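Local atomic coordinates of fiber protein (Human adenovirus 21, PDB entry 3L88), a protein that forms the adenovirus fiber, whose trimeric C-terminal knob, the part present here, binds the receptor CD46 and probably attaches the virion to host cells. Residues L39-G44 against K109-S114; L148-M153 against S189-S194; M153-T158 against A164-F169. One frame throughout, in Å; residues are numbered along the deposited sequence.

Contact 1: L39-G44 against K109-S114; sequences LVKNGG and KAFMPS
Lys41 and Phe111 make the main contact, an aliphatic chain laid across an aromatic face. CG of Lys41 stands 3.9 Å from the centroid of the Phe111 ring and 25° off the ring normal, a CH-pi contact over the face but displaced toward the rim, where CE2 is the nearest ring atom to CG at 3.6 Å. The lysine chain and the ring cross at about a right angle. Beyond CG the Lys41 chain bends at its third torsion (chi3 -66°), and CE makes a further approach, 4.1 Å from CZ of Phe111.

Van der Waals packing supplies the rest. CD of Lys41 meets the methyl CB of Ala110 at 4.0 Å, which extends the contact from the ring to the preceding residue of the 3-10 segment 109-111. Farther back along the strand, CB of Leu39 reaches CD2 of Phe111 at 4.3 Å, while the Leu39 carbonyl O approaches CE2 of Phe111 obliquely at 3.6 Å.

No hydrogen bond joins the two segments; within 109-114, Met112 N bonds to Lys109 O and closes the turn. The contact seats the long loop between strands 94-95 and 130-138 on the knob's beta sandwich, near the end of strand 33-42 in the sheet that also holds strands 45-54 and 191-196. Tyr195 OH, on strand 191-196, bonds to Phe111 O, Arg197 bonds to both Ala110 O and Gly43 O, and Leu39 also packs on Val46 of strand 45-54.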
loop_
_atom_site.group_PDB
_atom_site.type_symbol
_atom_site.label_atom_id
_atom_site.label_comp_id
_atom_site.label_asym_id
_atom_site.label_seq_id
_atom_site.Cartn_x
_atom_site.Cartn_y
_atom_site.Cartn_z
ATOM N N LEU C 39 -1.782 -13.163 6.116
ATOM C CA LEU C 39 -0.536 -13.276 5.371
ATOM C C LEU C 39 -0.731 -14.186 4.166
ATOM O O LEU C 39 -1.179 -15.328 4.305
ATOM C CB LEU C 39 0.572 -13.834 6.262
ATOM C CG LEU C 39 0.906 -13.081 7.548
ATOM C CD1 LEU C 39 1.951 -13.859 8.327
ATOM C CD2 LEU C 39 1.385 -11.661 7.259
ATOM N N VAL C 40 -0.406 -13.672 2.984
ATOM C CA VAL C 40 -0.641 -14.402 1.745
ATOM C C VAL C 40 0.642 -14.568 0.941
ATOM O O VAL C 40 1.335 -13.590 0.650
ATOM C CB VAL C 40 -1.716 -13.720 0.875
ATOM C CG1 VAL C 40 -1.830 -14.414 -0.458
ATOM C CG2 VAL C 40 -3.057 -13.734 1.593
ATOM N N LYS C 41 0.966 -15.815 0.610
ATOM C CA LYS C 41 2.098 -16.115 -0.263
ATOM C C LYS C 41 1.844 -15.583 -1.664
ATOM O O LYS C 41 0.880 -15.975 -2.321
ATOM C CB LYS C 41 2.339 -17.622 -0.331
ATOM C CG LYS C 41 3.011 -18.193 0.895
ATOM C CD LYS C 41 3.636 -19.545 0.602
ATOM C CE LYS C 41 2.581 -20.586 0.282
ATOM N NZ LYS C 41 3.113 -21.964 0.450
ATOM N N ASN C 42 2.720 -14.696 -2.123
ATOM C CA ASN C 42 2.596 -14.117 -3.453
ATOM C C ASN C 42 3.948 -14.081 -4.162
ATOM O O ASN C 42 4.696 -13.110 -4.043
ATOM C CB ASN C 42 2.013 -12.708 -3.360
ATOM C CG ASN C 42 1.532 -12.189 -4.695
ATOM O OD1 ASN C 42 1.235 -12.964 -5.603
ATOM N ND2 ASN C 42 1.451 -10.868 -4.824
ATOM N N GLY C 43 4.253 -15.142 -4.903
ATOM C CA GLY C 43 5.594 -15.331 -5.437
ATOM C C GLY C 43 6.637 -15.189 -4.343
ATOM O O GLY C 43 6.555 -15.851 -3.310
ATOM N N GLY C 44 7.581 -14.277 -4.537
ATOM C CA GLY C 44 8.678 -14.091 -3.607
ATOM C C GLY C 44 8.383 -13.242 -2.397
ATOM O O GLY C 44 9.224 -13.085 -1.542
ATOM N N LYS C 109 6.551 -22.151 7.641
ATOM C CA LYS C 109 7.863 -21.553 7.428
ATOM C C LYS C 109 7.879 -20.627 6.216
ATOM O O LYS C 109 8.548 -19.590 6.218
ATOM C CB LYS C 109 8.922 -22.648 7.266
ATOM C CG LYS C 109 10.351 -22.127 7.196
ATOM C CD LYS C 109 11.333 -23.250 6.899
ATOM C CE LYS C 109 12.735 -22.711 6.632
ATOM N NZ LYS C 109 13.621 -23.741 6.017
ATOM N N ALA C 110 7.134 -21.003 5.183
ATOM C CA ALA C 110 7.167 -20.284 3.914
ATOM C C ALA C 110 6.470 -18.922 3.980
ATOM O O ALA C 110 6.556 -18.130 3.044
ATOM C CB ALA C 110 6.582 -21.142 2.808
ATOM N N PHE C 111 5.808 -18.646 5.100
ATOM C CA PHE C 111 5.116 -17.375 5.309
ATOM C C PHE C 111 5.985 -16.372 6.070
ATOM O O PHE C 111 5.638 -15.194 6.179
ATOM C CB PHE C 111 3.811 -17.599 6.081
ATOM C CG PHE C 111 2.740 -18.289 5.285
ATOM C CD1 PHE C 111 2.603 -19.665 5.333
ATOM C CD2 PHE C 111 1.858 -17.560 4.501
ATOM C CE1 PHE C 111 1.618 -20.308 4.602
ATOM C CE2 PHE C 111 0.867 -18.193 3.772
ATOM C CZ PHE C 111 0.748 -19.570 3.823
ATOM N N MET C 112 7.103 -16.852 6.608
ATOM C CA MET C 112 7.929 -16.058 7.511
ATOM C C MET C 112 8.793 -15.030 6.781
ATOM O O MET C 112 9.188 -15.239 5.637
ATOM C CB MET C 112 8.816 -16.978 8.344
ATOM C CG MET C 112 8.049 -17.969 9.197
ATOM S SD MET C 112 7.274 -17.193 10.629
ATOM C CE MET C 112 5.580 -17.039 10.065
ATOM N N PRO C 113 9.124 -13.926 7.461
ATOM C CA PRO C 113 10.049 -12.941 6.899
ATOM C C PRO C 113 11.449 -13.527 6.735
ATOM O O PRO C 113 11.986 -14.115 7.667
ATOM C CB PRO C 113 10.059 -11.823 7.948
ATOM C CG PRO C 113 9.609 -12.476 9.211
ATOM C CD PRO C 113 8.659 -13.560 8.808
ATOM N N SER C 114 12.026 -13.365 5.550
ATOM C CA SER C 114 13.322 -13.953 5.232
ATOM C C SER C 114 14.417 -13.500 6.187
ATOM O O SER C 114 14.599 -12.308 6.430
ATOM C CB SER C 114 13.725 -13.630 3.793
ATOM O OG SER C 114 15.111 -13.859 3.591
#

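Contact 2: L148-M153 against S189-S194; sequences LNISIM and SPFFFS
The two beta sheets of the knob face each other here, and Ile150 and Ile152 of strand 148-153 meet Phe191 and Phe193 of strand 191-194 in the layer between them. The axes of the two short strands approach to 9.7 Å with 28° between their directions, a separation too wide for backbone pairing, and no hydrogen bond crosses. Side chains alone make the contact.

CG2 of Ile150 sits over the centre of the Phe191 ring, 3.7 Å from its centroid and only 6° off the normal, a nearly vertical CH-pi contact. CG1, the other branch of the same residue, lies above the same face toward the rim, 3.9 Å from CD2 of Phe191. The ring is carried out to this isoleucine by a first torsion that sets CG of Phe191 anti to the backbone N.

This is the interior of a beta sandwich: alternate residues on each strand point inward, with Ile150 next to Trp171 of its own sheet and both phenylalanines touching Val50 on strand 45-54. Ile152 serves two rings through one methyl. Its CD1 stands over the face of Phe193, 3.6 Å from the centroid, and meets the edge of Phe191 near the ring plane, 4.0 Å from CE2. Phe193 has CG set between its backbone N and carbonyl carbon (chi1 60°), which turns the ring under that methyl. Phe192 points away from this interior and packs on Ser194 of the third subunit.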
loop_
_atom_site.group_PDB
_atom_site.type_symbol
_atom_site.label_atom_id
_atom_site.label_comp_id
_atom_site.label_asym_id
_atom_site.label_seq_id
_atom_site.Cartn_x
_atom_site.Cartn_y
_atom_site.Cartn_z
ATOM N N LEU C 148 -2.263 7.424 12.556
ATOM C CA LEU C 148 -1.451 6.594 13.428
ATOM C C LEU C 148 -0.214 6.104 12.684
ATOM O O LEU C 148 -0.323 5.413 11.666
ATOM C CB LEU C 148 -2.254 5.388 13.913
ATOM C CG LEU C 148 -3.513 5.677 14.723
ATOM C CD1 LEU C 148 -4.286 4.382 14.935
ATOM C CD2 LEU C 148 -3.146 6.320 16.051
ATOM N N ASN C 149 0.959 6.450 13.200
ATOM C CA ASN C 149 2.196 5.913 12.663
ATOM C C ASN C 149 2.283 4.426 12.951
ATOM O O ASN C 149 2.210 4.007 14.109
ATOM C CB ASN C 149 3.394 6.644 13.263
ATOM C CG ASN C 149 3.289 8.152 13.107
ATOM O OD1 ASN C 149 3.213 8.672 11.993
ATOM N ND2 ASN C 149 3.263 8.863 14.227
ATOM N N ILE C 150 2.389 3.624 11.894
ATOM C CA ILE C 150 2.556 2.186 12.050
ATOM C C ILE C 150 3.928 1.773 11.552
ATOM O O ILE C 150 4.347 2.164 10.462
ATOM C CB ILE C 150 1.473 1.393 11.286
ATOM C CG1 ILE C 150 1.853 -0.090 11.201
ATOM C CG2 ILE C 150 1.296 1.955 9.886
ATOM C CD1 ILE C 150 1.352 -0.924 12.343
ATOM N N SER C 151 4.641 1.005 12.368
ATOM C CA SER C 151 5.913 0.441 11.951
ATOM C C SER C 151 5.964 -1.051 12.236
ATOM O O SER C 151 5.542 -1.516 13.291
ATOM C CB SER C 151 7.078 1.161 12.626
ATOM O OG SER C 151 7.195 0.769 13.975
ATOM N N ILE C 152 6.437 -1.803 11.254
ATOM C CA ILE C 152 6.592 -3.241 11.389
ATOM C C ILE C 152 8.077 -3.602 11.381
ATOM O O ILE C 152 8.788 -3.314 10.420
ATOM C CB ILE C 152 5.898 -3.963 10.230
ATOM C CG1 ILE C 152 4.410 -3.600 10.208
ATOM C CG2 ILE C 152 6.111 -5.463 10.333
ATOM C CD1 ILE C 152 3.632 -4.239 9.074
ATOM N N MET C 153 8.552 -4.196 12.470
ATOM C CA MET C 153 9.933 -4.670 12.521
ATOM C C MET C 153 9.998 -6.167 12.249
ATOM O O MET C 153 9.322 -6.958 12.909
ATOM C CB MET C 153 10.583 -4.351 13.868
ATOM C CG MET C 153 12.107 -4.356 13.823
ATOM S SD MET C 153 12.880 -4.743 15.408
ATOM C CE MET C 153 12.045 -3.584 16.492
ATOM N N SER C 189 -7.529 1.307 11.230
ATOM C CA SER C 189 -7.871 0.966 9.854
ATOM C C SER C 189 -6.798 0.066 9.237
ATOM O O SER C 189 -5.620 0.168 9.577
ATOM C CB SER C 189 -8.081 2.224 9.008
ATOM O OG SER C 189 -6.868 2.930 8.824
ATOM N N PRO C 190 -7.215 -0.840 8.344
ATOM C CA PRO C 190 -6.306 -1.859 7.842
ATOM C C PRO C 190 -5.040 -1.242 7.257
ATOM O O PRO C 190 -5.102 -0.217 6.575
ATOM C CB PRO C 190 -7.126 -2.548 6.748
ATOM C CG PRO C 190 -8.542 -2.321 7.140
ATOM C CD PRO C 190 -8.567 -0.963 7.773
ATOM N N PHE C 191 -3.895 -1.847 7.552
ATOM C CA PHE C 191 -2.640 -1.438 6.940
ATOM C C PHE C 191 -2.130 -2.545 6.027
ATOM O O PHE C 191 -2.184 -3.721 6.382
ATOM C CB PHE C 191 -1.605 -1.104 8.013
ATOM C CG PHE C 191 -0.278 -0.674 7.461
ATOM C CD1 PHE C 191 -0.166 0.487 6.707
ATOM C CD2 PHE C 191 0.863 -1.412 7.715
ATOM C CE1 PHE C 191 1.064 0.899 6.202
ATOM C CE2 PHE C 191 2.095 -1.005 7.228
ATOM C CZ PHE C 191 2.195 0.150 6.461
ATOM N N PHE C 192 -1.671 -2.164 4.838
ATOM C CA PHE C 192 -1.208 -3.128 3.846
ATOM C C PHE C 192 0.313 -3.099 3.721
ATOM O O PHE C 192 0.926 -2.034 3.705
ATOM C CB PHE C 192 -1.843 -2.852 2.479
ATOM C CG PHE C 192 -3.283 -2.437 2.549
ATOM C CD1 PHE C 192 -3.682 -1.207 2.060
ATOM C CD2 PHE C 192 -4.239 -3.277 3.104
ATOM C CE1 PHE C 192 -5.006 -0.812 2.117
ATOM C CE2 PHE C 192 -5.570 -2.891 3.170
ATOM C CZ PHE C 192 -5.955 -1.658 2.670
ATOM N N PHE C 193 0.915 -4.276 3.618
ATOM C CA PHE C 193 2.363 -4.371 3.542
ATOM C C PHE C 193 2.816 -5.625 2.808
ATOM O O PHE C 193 2.057 -6.586 2.651
ATOM C CB PHE C 193 2.974 -4.329 4.942
ATOM C CG PHE C 193 2.518 -5.448 5.831
ATOM C CD1 PHE C 193 1.326 -5.348 6.536
ATOM C CD2 PHE C 193 3.275 -6.602 5.954
ATOM C CE1 PHE C 193 0.898 -6.377 7.340
ATOM C CE2 PHE C 193 2.854 -7.635 6.757
ATOM C CZ PHE C 193 1.664 -7.526 7.452
ATOM N N SER C 194 4.052 -5.589 2.330
ATOM C CA SER C 194 4.696 -6.763 1.762
ATOM C C SER C 194 6.063 -6.915 2.405
ATOM O O SER C 194 6.626 -5.944 2.916
ATOM C CB SER C 194 4.860 -6.614 0.247
ATOM O OG SER C 194 3.607 -6.589 -0.412
#

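Contact 3: M153-T158 against A164-F169; sequences MLNSRT and AYAIQF
A beta hairpin, formed by strands 145-154 and 165-174, ends in this contact, and its antiparallel ladder can be followed bond by bond to the point where the first strand turns into loop. Met153 and Gln168 are a hydrogen-bonded pair: Met153 N donates to Gln168 O, and Gln168 N returns a bond to Met153 O, both 2.9 Å. Leu154 and Ile167 follow as a non-hydrogen-bonded pair, with CA atoms 4.9 Å apart.

Side chains of each pair run side by side on the same face of the sheet. Met153 and Gln168 share one face. The methionine has CG anti to its backbone N and bends at chi3, -51°, which brings CE to 3.3 Å from OE1 of Gln168; the extended glutamine chain lies alongside. On the other face, CD2 of Leu154 touches CG2 of Ile167 at 4.1 Å, and both residues also pack on Tyr195 of the opposing sheet.

Beyond Leu154 a side chain takes over part of the ladder. Asn155 gives its backbone N to Ala166 O at 2.7 Å; the N-H points almost straight at the oxygen (169°), although the donor is tilted 33° from the carbonyl plane. The second strand has a classic beta bulge just before Ala166, where Ala164 and Tyr165 both face Phe76 of strand 67-76. ND2 of Asn155 bonds to the carbonyl oxygen of Tyr118 and probably to that of Pro113, so the amide is held from both ends, and its OD1 accepts Ala166 N at 2.9 Å, in the carbonyl plane of the side-chain amide.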
loop_
_atom_site.group_PDB
_atom_site.type_symbol
_atom_site.label_atom_id
_atom_site.label_comp_id
_atom_site.label_asym_id
_atom_site.label_seq_id
_atom_site.Cartn_x
_atom_site.Cartn_y
_atom_site.Cartn_z
ATOM N N MET C 153 8.552 -4.196 12.470
ATOM C CA MET C 153 9.933 -4.670 12.521
ATOM C C MET C 153 9.998 -6.167 12.249
ATOM O O MET C 153 9.322 -6.958 12.909
ATOM C CB MET C 153 10.583 -4.351 13.868
ATOM C CG MET C 153 12.107 -4.356 13.823
ATOM S SD MET C 153 12.880 -4.743 15.408
ATOM C CE MET C 153 12.045 -3.584 16.492
ATOM N N LEU C 154 10.800 -6.549 11.260
ATOM C CA LEU C 154 10.952 -7.955 10.908
ATOM C C LEU C 154 12.219 -8.559 11.510
ATOM O O LEU C 154 13.319 -8.012 11.363
ATOM C CB LEU C 154 10.938 -8.135 9.389
ATOM C CG LEU C 154 9.664 -7.680 8.675
ATOM C CD1 LEU C 154 9.851 -7.766 7.174
ATOM C CD2 LEU C 154 8.460 -8.494 9.123
ATOM N N ASN C 155 12.048 -9.684 12.200
ATOM C CA ASN C 155 13.161 -10.372 12.833
ATOM C C ASN C 155 13.975 -9.442 13.726
ATOM O O ASN C 155 13.469 -8.924 14.722
ATOM C CB ASN C 155 14.042 -11.034 11.775
ATOM C CG ASN C 155 13.302 -12.118 11.002
ATOM O OD1 ASN C 155 12.407 -12.778 11.535
ATOM N ND2 ASN C 155 13.664 -12.297 9.737
ATOM N N SER C 156 15.239 -9.240 13.374
ATOM C CA SER C 156 16.094 -8.290 14.085
ATOM C C SER C 156 16.405 -8.682 15.534
ATOM O O SER C 156 17.550 -8.593 15.969
ATOM C CB SER C 156 15.497 -6.885 14.042
ATOM O OG SER C 156 16.232 -6.011 14.884
ATOM N N ARG C 157 15.386 -9.100 16.276
ATOM C CA ARG C 157 15.529 -9.344 17.707
ATOM C C ARG C 157 15.126 -10.769 18.066
ATOM O O ARG C 157 14.120 -11.277 17.575
ATOM C CB ARG C 157 14.660 -8.356 18.490
ATOM C CG ARG C 157 14.959 -8.289 19.977
ATOM C CD ARG C 157 16.250 -7.528 20.241
ATOM N NE ARG C 157 16.237 -6.189 19.651
ATOM C CZ ARG C 157 16.924 -5.839 18.568
ATOM N NH1 ARG C 157 17.682 -6.727 17.941
ATOM N NH2 ARG C 157 16.848 -4.598 18.106
ATOM N N THR C 158 15.904 -11.409 18.933
ATOM C CA THR C 158 15.450 -12.630 19.596
ATOM C C THR C 158 15.338 -12.443 21.110
ATOM O O THR C 158 15.883 -11.492 21.675
ATOM C CB THR C 158 16.364 -13.830 19.294
ATOM O OG1 THR C 158 15.797 -15.014 19.863
ATOM C CG2 THR C 158 17.752 -13.614 19.881
ATOM N N ALA C 164 13.018 -18.324 15.867
ATOM C CA ALA C 164 13.645 -18.373 14.556
ATOM C C ALA C 164 13.240 -17.169 13.699
ATOM O O ALA C 164 14.041 -16.656 12.915
ATOM C CB ALA C 164 13.298 -19.678 13.858
ATOM N N TYR C 165 12.002 -16.713 13.866
ATOM C CA TYR C 165 11.508 -15.538 13.148
ATOM C C TYR C 165 10.717 -14.633 14.082
ATOM O O TYR C 165 10.268 -15.064 15.140
ATOM C CB TYR C 165 10.628 -15.955 11.971
ATOM C CG TYR C 165 11.222 -17.052 11.120
ATOM C CD1 TYR C 165 12.052 -16.754 10.049
ATOM C CD2 TYR C 165 10.937 -18.390 11.378
ATOM C CE1 TYR C 165 12.600 -17.759 9.269
ATOM C CE2 TYR C 165 11.480 -19.400 10.605
ATOM C CZ TYR C 165 12.311 -19.077 9.553
ATOM O OH TYR C 165 12.842 -20.077 8.779
ATOM N N ALA C 166 10.544 -13.378 13.686
ATOM C CA ALA C 166 9.780 -12.430 14.494
ATOM C C ALA C 166 9.115 -11.355 13.645
ATOM O O ALA C 166 9.700 -10.869 12.676
ATOM C CB ALA C 166 10.669 -11.793 15.548
ATOM N N ILE C 167 7.892 -10.992 14.022
ATOM C CA ILE C 167 7.201 -9.843 13.442
ATOM C C ILE C 167 6.660 -8.950 14.556
ATOM O O ILE C 167 5.921 -9.403 15.432
ATOM C CB ILE C 167 6.027 -10.288 12.538
ATOM C CG1 ILE C 167 6.496 -11.359 11.545
ATOM C CG2 ILE C 167 5.412 -9.089 11.834
ATOM C CD1 ILE C 167 5.445 -11.800 10.559
ATOM N N GLN C 168 7.040 -7.680 14.530
ATOM C CA GLN C 168 6.582 -6.737 15.539
ATOM C C GLN C 168 5.785 -5.586 14.930
ATOM O O GLN C 168 6.281 -4.869 14.063
ATOM C CB GLN C 168 7.765 -6.190 16.333
ATOM C CG GLN C 168 7.376 -5.173 17.394
ATOM C CD GLN C 168 8.577 -4.515 18.033
ATOM O OE1 GLN C 168 8.968 -3.412 17.651
ATOM N NE2 GLN C 168 9.184 -5.197 18.999
ATOM N N PHE C 169 4.548 -5.420 15.394
ATOM C CA PHE C 169 3.705 -4.292 15.003
ATOM C C PHE C 169 3.677 -3.224 16.093
ATOM O O PHE C 169 3.496 -3.530 17.273
ATOM C CB PHE C 169 2.274 -4.763 14.740
ATOM C CG PHE C 169 2.168 -5.842 13.706
ATOM C CD1 PHE C 169 2.142 -5.527 12.360
ATOM C CD2 PHE C 169 2.063 -7.169 14.081
ATOM C CE1 PHE C 169 2.034 -6.521 11.403
ATOM C CE2 PHE C 169 1.960 -8.167 13.137
ATOM C CZ PHE C 169 1.935 -7.843 11.792
#

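In the fold
From the N terminus, contact 1 comes first, closing a span of 64 residues between strand 33-42 and the long loop that precedes strand 130-138. It is complete before contact 2 opens on strand 145-154. Contact 3 begins at Met153, which contact 2 also uses, and closes the hairpin whose connection runs from Asn155 to Ala164, wholly within the span that contact 2 completes at strand 191-196. None of the three cross. Contact 3 builds one sheet, contact 2 joins it to the other, and contact 1 holds the long loop on that second sheet. Leu39 packs on Phe193, Ile152 on Phe169, and contacts 1 and 3 meet at Pro113 and Asn155.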